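Local coordinates for DnaJ homolog subfamily C member 27-A (Xenopus laevis, PDB 6JMG), which binds GTP and magnesium through its Rab-like GTPase domain, carries a C-terminal DnaJ domain, and may take part in regulating the MEK/ERK pathway, at residues A[24-29]-A[43-48]; A[30-35]-A[132-137]; A[94-97]-A[103-106]; A[144-149]-A[158-163]. All blocks are in the same frame, centred on the assembly; numbering follows the deposited sequence.

How the interactions relate
All four contacts lie in the Ras-family GTPase domain, around one six-stranded mixed sheet. Interactions 1 and 2 have centres about 10 Å apart and share GTP and the magnesium ion; their segments alternate along the chain: the phosphate loop 24-29 faces 43-48, and helix 29-38, which continues from it, packs on the guanine-binding 132-137. Interaction 3, at 94-97 with 103-106, falls between the two segments of interaction 2 in sequence and is joined to it through neighbouring strands 91-97 and 128-134. Interaction 4 follows last, about 10 Å from interaction 3 between centres, joining helix 146-154 to edge strand 159-163. The series thus runs from the nucleotide site across the sheet to its edge strand.

Interaction 1: A[24-29]-A[43-48]; sequences NAEVGK and PKYQAT. With MG (magnesium ion), chain D; GTP (guanosine-5'-triphosphate), chain C.
Y45 turns its ring away from the backbone N (chi1 175°), while E26 keeps CG beside its own N (chi1 -74°); together these torsions lay the glutamate methylene over one face of the tyrosine. E26 CG stands 3.5 Å from Y45 CZ in a CH-pi contact, displaced toward the rim, and beyond it the carboxylate is stacked at 25° to the ring plane. A47 N, from the tyrosine's own segment, lies over the opposite face, toward the rim. The phenol reaches past E26 to the nucleotide: Y45 OH donates to GTP O3G (2.5 Å), which lies in the ring plane at its edge.

GTP does most of the joining. On the 24-29 side O1B is gripped by three donors, G28 N, K29 N (2.7 Å from O1B) and K29 NZ. K29 NZ also reaches GTP O2G at 2.8 Å, tying beta to gamma, and E26 N donates to the bridging O3B at 3.0 Å. On the 43-48 side T48 N holds O1G at 3.0 Å, while T48 OG1 binds the magnesium ion together with S30 OG, O1G, O2B and two waters. A type II turn from N24 to V27 places E26 N at the phosphates, and G28 and K29 follow at the helix start. Such closure of a P-loop by a tyrosine and a metal-binding threonine is characteristic of switch 1 in GTP-bound small GTPases.

Interaction 2: A[30-35]-A[132-137]; sequences SCIIKR and CANKID. With MG (magnesium ion), chain D; GTP (guanosine-5'-triphosphate), chain C.
I32 drives its CD1 methyl between C132 and N134, and this is the tight, fully buried part of the contact. I32 CD1 stands 3.9 Å from C132 CB and 3.8 Å from N134 CG; CG1 lies beside the backbone N with CD1 extended beyond it (chi2 171°), and this carries CD1 to the strand. The N134 amide, coming from the opposite direction, is held by partners beyond the two segments: OD1 by the T163 hydroxyl, ND2 by V27 O. With both ends tied, its rotation is fixed where N134 ND2 lies 3.4 Å from GTP N7.

Toward the partly exposed mouth of the site, helix and loop no longer touch each other and GTP lies between them. At the helix end S30 N donates to O2B (2.9 Å), C31 N to O1A, and S30 OG binds the magnesium ion. On the loop side K135 runs extended along the guanine, CG 3.4 Å from C6, and NZ adds a weak bond to O4' besides its bond to E26 O. D137 reads the base edge with both oxygens, OD1 taking N1 at 2.8 Å (168°) and OD2 taking N2 at 3.1 Å, as in the NKxD motif of small GTPases. In the sheet, strand 128-134 runs between 91-97 and 159-163, and I32 packs also on V95 and on I171, M174 and F175 of helix 171-187.

Interaction 3: A[94-97]-A[103-106]; sequences LVYD and TFES
F104 brings CD1 over the centre of the Y96 ring, 3.6 Å from Y96 CZ, in an edge-to-face pair whose centroids are 5.0 Å apart and whose planes meet at 57°. The two side chains lie alongside, pointing the same way, and F104 CB continues the contact at 3.6 Å from Y96 CD2. At the ring's edge, near its plane, sits T103 OG1, 3.4 Å from Y96 CB. That hydroxyl makes the polar link between strand and helix: D97 N donates to T103 OG1 over 3.1 Å, nearly straight at 170°. The oxygen is turned between T103's own backbone N and carbonyl carbon (chi1 74°), which aims it at the strand.

One shell further out, H100 O bonds the same hydroxyl, and D97 ties down the connecting turn, OD2 receiving G99 N and OD1 the ND1 of H100. W152 meets the F104 ring edge-to-face, and V144 packs beside it. The contact docks helix 101-105 on the end of strand 91-97, with the short turn between them. Strand 91-97 lies in the sheet between 15-22 and 128-134; Y96 touches V131 and A133 of the latter and L107 of helix 107-117, with helix 146-154 bordering F104.

Interaction 4: A[144-149]-A[158-163]; sequences VDESEG and FLYFET
The Y160 ring meets helix 146-154 at two places: G149 C lies obliquely 3.4 Å from Y160 CE1, and E146 OE2 stands at the ring's edge, near its plane, 4.0 Å from Y160 CE2. E146 and E162 lay their carboxylates one over the other, planes 5° apart although the chains cross at about a right angle, with E146 CD 4.1 Å from E162 CD. E146 CB lies 3.6 Å from E162 OE1. Y160 OH donates to E162 OE1 at 3.1 Å, using that oxygen's anti lone pair.

Two like charges so close would be expected to raise the carboxylate pKa values, but each has a cationic partner outside the pair: R150 forms a salt bridge with E146, R142 with E162. A bend at chi2 (-140°) brings the E162 carboxylate back to the phenol and across E146.

The contact belongs to the beta-alpha-beta crossover of strand 128-134, helix 146-154 and edge strand 159-163 of the Ras-like small-GTPase fold, and it seats the helix's first turn on the last strand. G149, without a side chain, lets the ring of Y160 come right up to the helix backbone; Y160 leaves its strand with CG anti to N (chi1 175°) to get there. The ring's other neighbours include A133 on the adjacent strand and S153 a turn further along the helix, while F161 points to the other side of the sheet, onto M174 and A177 of helix 171-187.

Interaction 1: A[24-29]-A[43-48]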
# COMPACT_ATOMS: atom_id res chain seq x y z
N ASN A 24 -11.35 -0.44 12.10
CA ASN A 24 -12.06 0.06 13.27
C ASN A 24 -12.31 -1.05 14.29
O ASN A 24 -12.16 -2.25 14.03
CB ASN A 24 -13.38 0.71 12.83
CG ASN A 24 -13.17 2.09 12.20
OD1 ASN A 24 -12.04 2.53 11.98
ND2 ASN A 24 -14.27 2.79 11.93
N ALA A 25 -12.68 -0.63 15.50
CA ALA A 25 -13.00 -1.59 16.55
C ALA A 25 -14.23 -2.42 16.18
O ALA A 25 -15.13 -1.95 15.47
CB ALA A 25 -13.24 -0.87 17.87
N GLU A 26 -14.25 -3.67 16.67
CA GLU A 26 -15.37 -4.61 16.54
C GLU A 26 -15.54 -5.12 15.12
O GLU A 26 -16.51 -5.82 14.81
CB GLU A 26 -16.70 -4.01 17.00
CG GLU A 26 -16.82 -3.89 18.50
CD GLU A 26 -18.25 -4.02 18.96
OE1 GLU A 26 -18.92 -5.02 18.55
OE2 GLU A 26 -18.70 -3.13 19.71
N VAL A 27 -14.60 -4.79 14.24
CA VAL A 27 -14.72 -5.14 12.84
C VAL A 27 -14.36 -6.60 12.56
O VAL A 27 -14.85 -7.17 11.58
CB VAL A 27 -13.84 -4.11 12.11
CG1 VAL A 27 -13.31 -4.62 10.84
CG2 VAL A 27 -14.64 -2.84 11.86
N GLY A 28 -13.59 -7.25 13.43
CA GLY A 28 -13.24 -8.64 13.26
C GLY A 28 -11.76 -8.95 12.98
O GLY A 28 -11.47 -10.03 12.46
N LYS A 29 -10.84 -8.04 13.31
CA LYS A 29 -9.44 -8.26 12.98
C LYS A 29 -8.88 -9.45 13.74
O LYS A 29 -8.32 -10.38 13.15
CB LYS A 29 -8.61 -7.02 13.31
CG LYS A 29 -9.04 -5.78 12.53
CD LYS A 29 -8.15 -4.58 12.83
CE LYS A 29 -8.39 -4.02 14.24
NZ LYS A 29 -9.81 -3.71 14.53
N PRO A 43 -18.21 -15.92 19.57
CA PRO A 43 -18.96 -14.68 19.35
C PRO A 43 -18.67 -13.60 20.39
O PRO A 43 -18.97 -12.43 20.15
CB PRO A 43 -20.42 -15.15 19.44
CG PRO A 43 -20.37 -16.36 20.31
CD PRO A 43 -19.11 -17.05 19.92
N LYS A 44 -18.10 -13.96 21.54
CA LYS A 44 -17.89 -13.00 22.61
C LYS A 44 -16.73 -12.07 22.27
O LYS A 44 -15.63 -12.53 21.94
CB LYS A 44 -17.61 -13.77 23.90
CG LYS A 44 -17.37 -12.95 25.14
CD LYS A 44 -17.14 -13.89 26.31
CE LYS A 44 -17.15 -13.13 27.64
NZ LYS A 44 -18.21 -12.06 27.64
N TYR A 45 -16.98 -10.76 22.36
CA TYR A 45 -16.03 -9.73 21.96
C TYR A 45 -14.99 -9.49 23.04
O TYR A 45 -15.35 -9.24 24.19
CB TYR A 45 -16.77 -8.43 21.65
CG TYR A 45 -15.91 -7.22 21.33
CD1 TYR A 45 -14.80 -7.32 20.50
CD2 TYR A 45 -16.23 -5.97 21.86
CE1 TYR A 45 -14.03 -6.21 20.20
CE2 TYR A 45 -15.47 -4.86 21.58
CZ TYR A 45 -14.37 -4.97 20.75
OH TYR A 45 -13.62 -3.85 20.47
N GLN A 46 -13.70 -9.63 22.70
CA GLN A 46 -12.61 -9.18 23.58
C GLN A 46 -11.75 -8.15 22.82
O GLN A 46 -10.93 -8.52 21.98
CB GLN A 46 -11.79 -10.36 24.08
CG GLN A 46 -11.29 -10.17 25.52
CD GLN A 46 -12.39 -9.70 26.49
OE1 GLN A 46 -13.50 -10.26 26.53
NE2 GLN A 46 -12.09 -8.65 27.26
N ALA A 47 -11.97 -6.87 23.10
CA ALA A 47 -11.23 -5.82 22.39
C ALA A 47 -9.74 -5.99 22.60
O ALA A 47 -9.28 -6.22 23.73
CB ALA A 47 -11.67 -4.44 22.86
N THR A 48 -8.98 -5.94 21.51
CA THR A 48 -7.54 -5.95 21.62
C THR A 48 -7.09 -4.71 22.37
O THR A 48 -7.59 -3.61 22.13
CB THR A 48 -6.89 -5.99 20.25
OG1 THR A 48 -7.38 -7.13 19.53
CG2 THR A 48 -5.32 -6.04 20.38
MG MG D . -8.89 -7.24 18.00
PG GTP C . -10.71 -4.62 18.25
O1G GTP C . -9.56 -5.53 18.62
O2G GTP C . -10.28 -3.52 17.31
O3G GTP C . -11.29 -4.00 19.51
O3B GTP C . -11.88 -5.39 17.43
PB GTP C . -11.59 -6.54 16.34
O1B GTP C . -11.43 -5.96 14.96
O2B GTP C . -10.39 -7.41 16.65
O3A GTP C . -12.96 -7.37 16.35
PA GTP C . -13.06 -8.88 16.90
O1A GTP C . -12.24 -9.85 16.09
O2A GTP C . -12.67 -8.96 18.35
O5' GTP C . -14.63 -9.10 16.72
C5' GTP C . -15.53 -8.18 17.29
C4' GTP C . -16.85 -8.91 17.51
O4' GTP C . -17.38 -9.23 16.25
C3' GTP C . -16.73 -10.22 18.25
O3' GTP C . -17.90 -10.29 18.99
C2' GTP C . -16.79 -11.30 17.20
O2' GTP C . -17.48 -12.47 17.60
C1' GTP C . -17.62 -10.63 16.14
N9 GTP C . -17.24 -11.08 14.80
C8 GTP C . -15.99 -11.06 14.24
N7 GTP C . -16.09 -11.52 12.96
C5 GTP C . -17.38 -11.82 12.71
C6 GTP C . -18.02 -12.31 11.59
O6 GTP C . -17.39 -12.57 10.56
N1 GTP C . -19.39 -12.50 11.61
C2 GTP C . -20.11 -12.21 12.74
N2 GTP C . -21.42 -12.42 12.74
N3 GTP C . -19.47 -11.72 13.87
C4 GTP C . -18.12 -11.54 13.85
O HOH W 1 -10.23 -8.23 19.35
O HOH W 2 -7.50 -6.41 16.64

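Interaction 2: A[30-35]-A[132-137]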
# COMPACT_ATOMS: atom_id res chain seq x y z
N SER A 30 -9.08 -9.47 15.05
CA SER A 30 -8.60 -10.60 15.83
C SER A 30 -9.23 -11.91 15.38
O SER A 30 -8.54 -12.93 15.28
CB SER A 30 -8.82 -10.33 17.31
OG SER A 30 -8.29 -9.08 17.62
N CYS A 31 -10.55 -11.90 15.06
CA CYS A 31 -11.20 -13.17 14.79
C CYS A 31 -10.89 -13.70 13.40
O CYS A 31 -10.81 -14.91 13.22
CB CYS A 31 -12.74 -13.09 14.92
SG CYS A 31 -13.49 -12.69 16.49
N ILE A 32 -10.60 -12.82 12.43
CA ILE A 32 -10.06 -13.31 11.17
C ILE A 32 -8.74 -14.04 11.40
O ILE A 32 -8.53 -15.15 10.90
CB ILE A 32 -9.89 -12.15 10.17
CG1 ILE A 32 -11.25 -11.69 9.64
CG2 ILE A 32 -9.02 -12.60 9.02
CD1 ILE A 32 -11.16 -10.42 8.84
N ILE A 33 -7.86 -13.46 12.22
CA ILE A 33 -6.55 -14.07 12.42
C ILE A 33 -6.70 -15.38 13.19
O ILE A 33 -6.18 -16.43 12.77
CB ILE A 33 -5.62 -13.09 13.16
CG1 ILE A 33 -5.28 -11.90 12.25
CG2 ILE A 33 -4.37 -13.81 13.66
CD1 ILE A 33 -4.83 -10.67 13.00
N LYS A 34 -7.50 -15.38 14.24
CA LYS A 34 -7.59 -16.59 15.04
C LYS A 34 -8.39 -17.69 14.34
O LYS A 34 -8.12 -18.87 14.59
CB LYS A 34 -8.23 -16.27 16.39
CG LYS A 34 -7.33 -15.52 17.33
CD LYS A 34 -8.03 -15.17 18.63
CE LYS A 34 -6.99 -14.88 19.71
NZ LYS A 34 -7.46 -13.82 20.65
N ARG A 35 -9.28 -17.32 13.40
CA ARG A 35 -9.99 -18.33 12.62
C ARG A 35 -9.04 -19.13 11.75
O ARG A 35 -9.07 -20.37 11.75
CB ARG A 35 -11.08 -17.66 11.77
CG ARG A 35 -11.88 -18.60 10.84
CD ARG A 35 -12.69 -19.63 11.62
NE ARG A 35 -13.30 -20.62 10.74
CZ ARG A 35 -14.60 -20.87 10.69
NH1 ARG A 35 -15.45 -20.21 11.47
NH2 ARG A 35 -15.06 -21.80 9.84
N CYS A 132 -10.42 -6.96 3.75
CA CYS A 132 -11.44 -7.94 4.12
C CYS A 132 -12.74 -7.22 4.43
O CYS A 132 -12.84 -6.46 5.40
CB CYS A 132 -10.98 -8.80 5.30
SG CYS A 132 -9.44 -9.68 4.97
N ALA A 133 -13.73 -7.45 3.57
CA ALA A 133 -15.10 -7.02 3.78
C ALA A 133 -15.73 -8.12 4.61
O ALA A 133 -16.16 -9.14 4.07
CB ALA A 133 -15.81 -6.80 2.45
N ASN A 134 -15.77 -7.92 5.92
CA ASN A 134 -16.01 -9.00 6.85
C ASN A 134 -17.46 -9.03 7.31
O ASN A 134 -18.19 -8.04 7.18
CB ASN A 134 -15.09 -8.88 8.06
CG ASN A 134 -14.99 -10.18 8.82
OD1 ASN A 134 -14.94 -11.26 8.23
ND2 ASN A 134 -14.96 -10.08 10.15
N LYS A 135 -17.85 -10.19 7.87
CA LYS A 135 -19.17 -10.43 8.46
C LYS A 135 -20.28 -10.52 7.41
O LYS A 135 -21.42 -10.16 7.68
CB LYS A 135 -19.55 -9.36 9.50
CG LYS A 135 -18.50 -9.10 10.56
CD LYS A 135 -19.11 -8.39 11.73
CE LYS A 135 -18.10 -8.20 12.83
NZ LYS A 135 -18.53 -7.17 13.80
N ILE A 136 -19.95 -11.06 6.23
CA ILE A 136 -20.93 -11.28 5.18
C ILE A 136 -22.01 -12.27 5.62
O ILE A 136 -23.07 -12.35 4.99
CB ILE A 136 -20.24 -11.76 3.89
CG1 ILE A 136 -19.39 -13.00 4.14
CG2 ILE A 136 -19.37 -10.67 3.32
CD1 ILE A 136 -18.67 -13.48 2.87
N ASP A 137 -21.75 -13.05 6.67
CA ASP A 137 -22.71 -14.02 7.19
C ASP A 137 -23.87 -13.38 7.93
O ASP A 137 -24.88 -14.04 8.18
CB ASP A 137 -22.01 -14.98 8.14
CG ASP A 137 -21.49 -14.28 9.39
OD1 ASP A 137 -20.38 -13.68 9.32
OD2 ASP A 137 -22.19 -14.30 10.43
MG MG D . -8.89 -7.24 18.00
PG GTP C . -10.71 -4.62 18.25
O1G GTP C . -9.56 -5.53 18.62
O2G GTP C . -10.28 -3.52 17.31
O3G GTP C . -11.29 -4.00 19.51
O3B GTP C . -11.88 -5.39 17.43
PB GTP C . -11.59 -6.54 16.34
O1B GTP C . -11.43 -5.96 14.96
O2B GTP C . -10.39 -7.41 16.65
O3A GTP C . -12.96 -7.37 16.35
PA GTP C . -13.06 -8.88 16.90
O1A GTP C . -12.24 -9.85 16.09
O2A GTP C . -12.67 -8.96 18.35
O5' GTP C . -14.63 -9.10 16.72
C5' GTP C . -15.53 -8.18 17.29
C4' GTP C . -16.85 -8.91 17.51
O4' GTP C . -17.38 -9.23 16.25
C3' GTP C . -16.73 -10.22 18.25
O3' GTP C . -17.90 -10.29 18.99
C2' GTP C . -16.79 -11.30 17.20
O2' GTP C . -17.48 -12.47 17.60
C1' GTP C . -17.62 -10.63 16.14
N9 GTP C . -17.24 -11.08 14.80
C8 GTP C . -15.99 -11.06 14.24
N7 GTP C . -16.09 -11.52 12.96
C5 GTP C . -17.38 -11.82 12.71
C6 GTP C . -18.02 -12.31 11.59
O6 GTP C . -17.39 -12.57 10.56
N1 GTP C . -19.39 -12.50 11.61
C2 GTP C . -20.11 -12.21 12.74
N2 GTP C . -21.42 -12.42 12.74
N3 GTP C . -19.47 -11.72 13.87
C4 GTP C . -18.12 -11.54 13.85
O HOH W 2 -7.50 -6.41 16.64
O HOH W 1 -10.23 -8.23 19.35

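Interaction 3: A[94-97]-A[103-106]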
# COMPACT_ATOMS: atom_id res chain seq x y z
N LEU A 94 -6.46 -5.41 6.19
CA LEU A 94 -7.28 -4.22 6.36
C LEU A 94 -8.75 -4.62 6.32
O LEU A 94 -9.24 -5.09 5.28
CB LEU A 94 -6.96 -3.19 5.28
CG LEU A 94 -7.52 -1.78 5.52
CD1 LEU A 94 -6.86 -1.16 6.72
CD2 LEU A 94 -7.32 -0.90 4.33
N VAL A 95 -9.47 -4.41 7.42
CA VAL A 95 -10.76 -5.05 7.62
C VAL A 95 -11.82 -3.99 7.88
O VAL A 95 -11.56 -3.00 8.56
CB VAL A 95 -10.74 -6.07 8.79
CG1 VAL A 95 -12.02 -6.93 8.77
CG2 VAL A 95 -9.48 -6.96 8.75
N TYR A 96 -13.01 -4.22 7.32
CA TYR A 96 -14.22 -3.49 7.70
C TYR A 96 -15.40 -4.45 7.77
O TYR A 96 -15.30 -5.63 7.42
CB TYR A 96 -14.55 -2.35 6.75
CG TYR A 96 -14.87 -2.76 5.35
CD1 TYR A 96 -13.86 -3.12 4.45
CD2 TYR A 96 -16.18 -2.74 4.89
CE1 TYR A 96 -14.17 -3.47 3.13
CE2 TYR A 96 -16.50 -3.08 3.58
CZ TYR A 96 -15.50 -3.45 2.70
OH TYR A 96 -15.84 -3.79 1.40
N ASP A 97 -16.52 -3.91 8.25
CA ASP A 97 -17.76 -4.64 8.46
C ASP A 97 -18.78 -4.15 7.43
O ASP A 97 -19.17 -2.98 7.44
CB ASP A 97 -18.24 -4.42 9.90
CG ASP A 97 -19.57 -5.10 10.23
OD1 ASP A 97 -19.91 -5.11 11.43
OD2 ASP A 97 -20.27 -5.61 9.32
N THR A 103 -17.32 2.09 9.09
CA THR A 103 -16.03 1.40 9.14
C THR A 103 -15.39 1.31 7.76
O THR A 103 -14.16 1.29 7.65
CB THR A 103 -16.16 -0.02 9.73
OG1 THR A 103 -16.79 -0.91 8.80
CG2 THR A 103 -16.95 -0.01 11.03
N PHE A 104 -16.20 1.26 6.70
CA PHE A 104 -15.64 1.29 5.36
C PHE A 104 -15.12 2.68 5.01
O PHE A 104 -14.02 2.83 4.47
CB PHE A 104 -16.68 0.83 4.34
CG PHE A 104 -16.26 1.01 2.92
CD1 PHE A 104 -15.34 0.14 2.35
CD2 PHE A 104 -16.74 2.05 2.15
CE1 PHE A 104 -14.91 0.30 1.03
CE2 PHE A 104 -16.33 2.21 0.84
CZ PHE A 104 -15.41 1.33 0.28
N GLU A 105 -15.89 3.71 5.36
CA GLU A 105 -15.45 5.07 5.07
C GLU A 105 -14.17 5.41 5.82
O GLU A 105 -13.32 6.15 5.30
CB GLU A 105 -16.55 6.06 5.42
CG GLU A 105 -17.58 6.22 4.32
CD GLU A 105 -18.90 6.70 4.87
OE1 GLU A 105 -19.02 6.77 6.11
OE2 GLU A 105 -19.82 6.99 4.06
N SER A 106 -13.97 4.82 6.99
CA SER A 106 -12.79 5.17 7.77
C SER A 106 -11.50 4.60 7.18
O SER A 106 -10.42 4.93 7.67
CB SER A 106 -12.97 4.73 9.23
OG SER A 106 -12.32 3.50 9.48

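Interaction 4: A[144-149]-A[158-163]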
# COMPACT_ATOMS: atom_id res chain seq x y z
N VAL A 144 -22.46 -1.89 2.68
CA VAL A 144 -21.38 -1.72 1.71
C VAL A 144 -21.47 -2.89 0.75
O VAL A 144 -21.50 -4.05 1.18
CB VAL A 144 -20.00 -1.67 2.39
CG1 VAL A 144 -18.97 -1.01 1.47
CG2 VAL A 144 -20.09 -0.95 3.75
N ASP A 145 -21.55 -2.60 -0.54
CA ASP A 145 -21.69 -3.66 -1.53
C ASP A 145 -20.34 -4.02 -2.13
O ASP A 145 -19.35 -3.31 -1.99
CB ASP A 145 -22.68 -3.26 -2.64
CG ASP A 145 -22.34 -1.95 -3.30
OD1 ASP A 145 -21.80 -1.05 -2.60
OD2 ASP A 145 -22.64 -1.83 -4.51
N GLU A 146 -20.32 -5.19 -2.77
CA GLU A 146 -19.06 -5.72 -3.26
C GLU A 146 -18.39 -4.78 -4.27
O GLU A 146 -17.18 -4.54 -4.20
CB GLU A 146 -19.29 -7.13 -3.82
CG GLU A 146 -18.15 -7.67 -4.66
CD GLU A 146 -18.15 -9.18 -4.73
OE1 GLU A 146 -19.25 -9.78 -4.77
OE2 GLU A 146 -17.05 -9.77 -4.74
N SER A 147 -19.18 -4.18 -5.18
CA SER A 147 -18.64 -3.21 -6.13
C SER A 147 -17.80 -2.14 -5.43
O SER A 147 -16.64 -1.91 -5.78
CB SER A 147 -19.78 -2.57 -6.94
OG SER A 147 -20.39 -1.49 -6.23
N GLU A 148 -18.38 -1.48 -4.43
CA GLU A 148 -17.75 -0.32 -3.81
C GLU A 148 -16.44 -0.69 -3.11
O GLU A 148 -15.42 -0.00 -3.25
CB GLU A 148 -18.73 0.32 -2.82
CG GLU A 148 -18.29 1.68 -2.31
CD GLU A 148 -19.37 2.37 -1.50
OE1 GLU A 148 -19.16 3.56 -1.16
OE2 GLU A 148 -20.40 1.72 -1.22
N GLY A 149 -16.45 -1.78 -2.33
CA GLY A 149 -15.24 -2.20 -1.65
C GLY A 149 -14.20 -2.76 -2.61
O GLY A 149 -13.00 -2.48 -2.49
N PHE A 158 -4.70 -3.29 -4.04
CA PHE A 158 -4.95 -4.18 -2.93
C PHE A 158 -5.71 -5.43 -3.39
O PHE A 158 -6.38 -5.45 -4.42
CB PHE A 158 -5.78 -3.47 -1.86
CG PHE A 158 -5.15 -2.21 -1.31
CD1 PHE A 158 -3.79 -1.97 -1.46
CD2 PHE A 158 -5.93 -1.28 -0.63
CE1 PHE A 158 -3.21 -0.81 -0.92
CE2 PHE A 158 -5.37 -0.11 -0.10
CZ PHE A 158 -4.01 0.13 -0.25
N LEU A 159 -5.60 -6.50 -2.61
CA LEU A 159 -6.47 -7.65 -2.78
C LEU A 159 -7.78 -7.38 -2.04
O LEU A 159 -7.81 -6.66 -1.04
CB LEU A 159 -5.82 -8.92 -2.24
CG LEU A 159 -4.45 -9.25 -2.83
CD1 LEU A 159 -3.92 -10.54 -2.26
CD2 LEU A 159 -4.59 -9.35 -4.33
N TYR A 160 -8.86 -7.97 -2.55
CA TYR A 160 -10.18 -7.77 -1.96
C TYR A 160 -10.83 -9.12 -1.73
O TYR A 160 -10.81 -9.99 -2.61
CB TYR A 160 -11.08 -6.94 -2.86
CG TYR A 160 -12.49 -6.81 -2.32
CD1 TYR A 160 -12.81 -5.84 -1.38
CD2 TYR A 160 -13.50 -7.65 -2.76
CE1 TYR A 160 -14.11 -5.71 -0.89
CE2 TYR A 160 -14.81 -7.53 -2.28
CZ TYR A 160 -15.10 -6.57 -1.35
OH TYR A 160 -16.39 -6.45 -0.87
N PHE A 161 -11.40 -9.30 -0.55
CA PHE A 161 -12.07 -10.56 -0.25
C PHE A 161 -13.25 -10.30 0.64
O PHE A 161 -13.20 -9.46 1.55
CB PHE A 161 -11.16 -11.57 0.45
CG PHE A 161 -10.14 -12.18 -0.43
CD1 PHE A 161 -10.42 -13.35 -1.12
CD2 PHE A 161 -8.87 -11.60 -0.55
CE1 PHE A 161 -9.47 -13.94 -1.93
CE2 PHE A 161 -7.92 -12.17 -1.36
CZ PHE A 161 -8.21 -13.34 -2.05
N GLU A 162 -14.32 -11.03 0.36
CA GLU A 162 -15.46 -11.12 1.23
C GLU A 162 -15.20 -12.28 2.18
O GLU A 162 -14.77 -13.36 1.76
CB GLU A 162 -16.72 -11.34 0.41
CG GLU A 162 -16.94 -10.19 -0.56
CD GLU A 162 -18.38 -9.81 -0.66
OE1 GLU A 162 -18.65 -8.59 -0.60
OE2 GLU A 162 -19.22 -10.73 -0.81
N THR A 163 -15.38 -12.03 3.48
CA THR A 163 -14.98 -12.99 4.48
C THR A 163 -16.00 -13.02 5.60
O THR A 163 -16.75 -12.06 5.82
CB THR A 163 -13.60 -12.70 5.13
OG1 THR A 163 -13.61 -11.39 5.71
CG2 THR A 163 -12.49 -12.81 4.12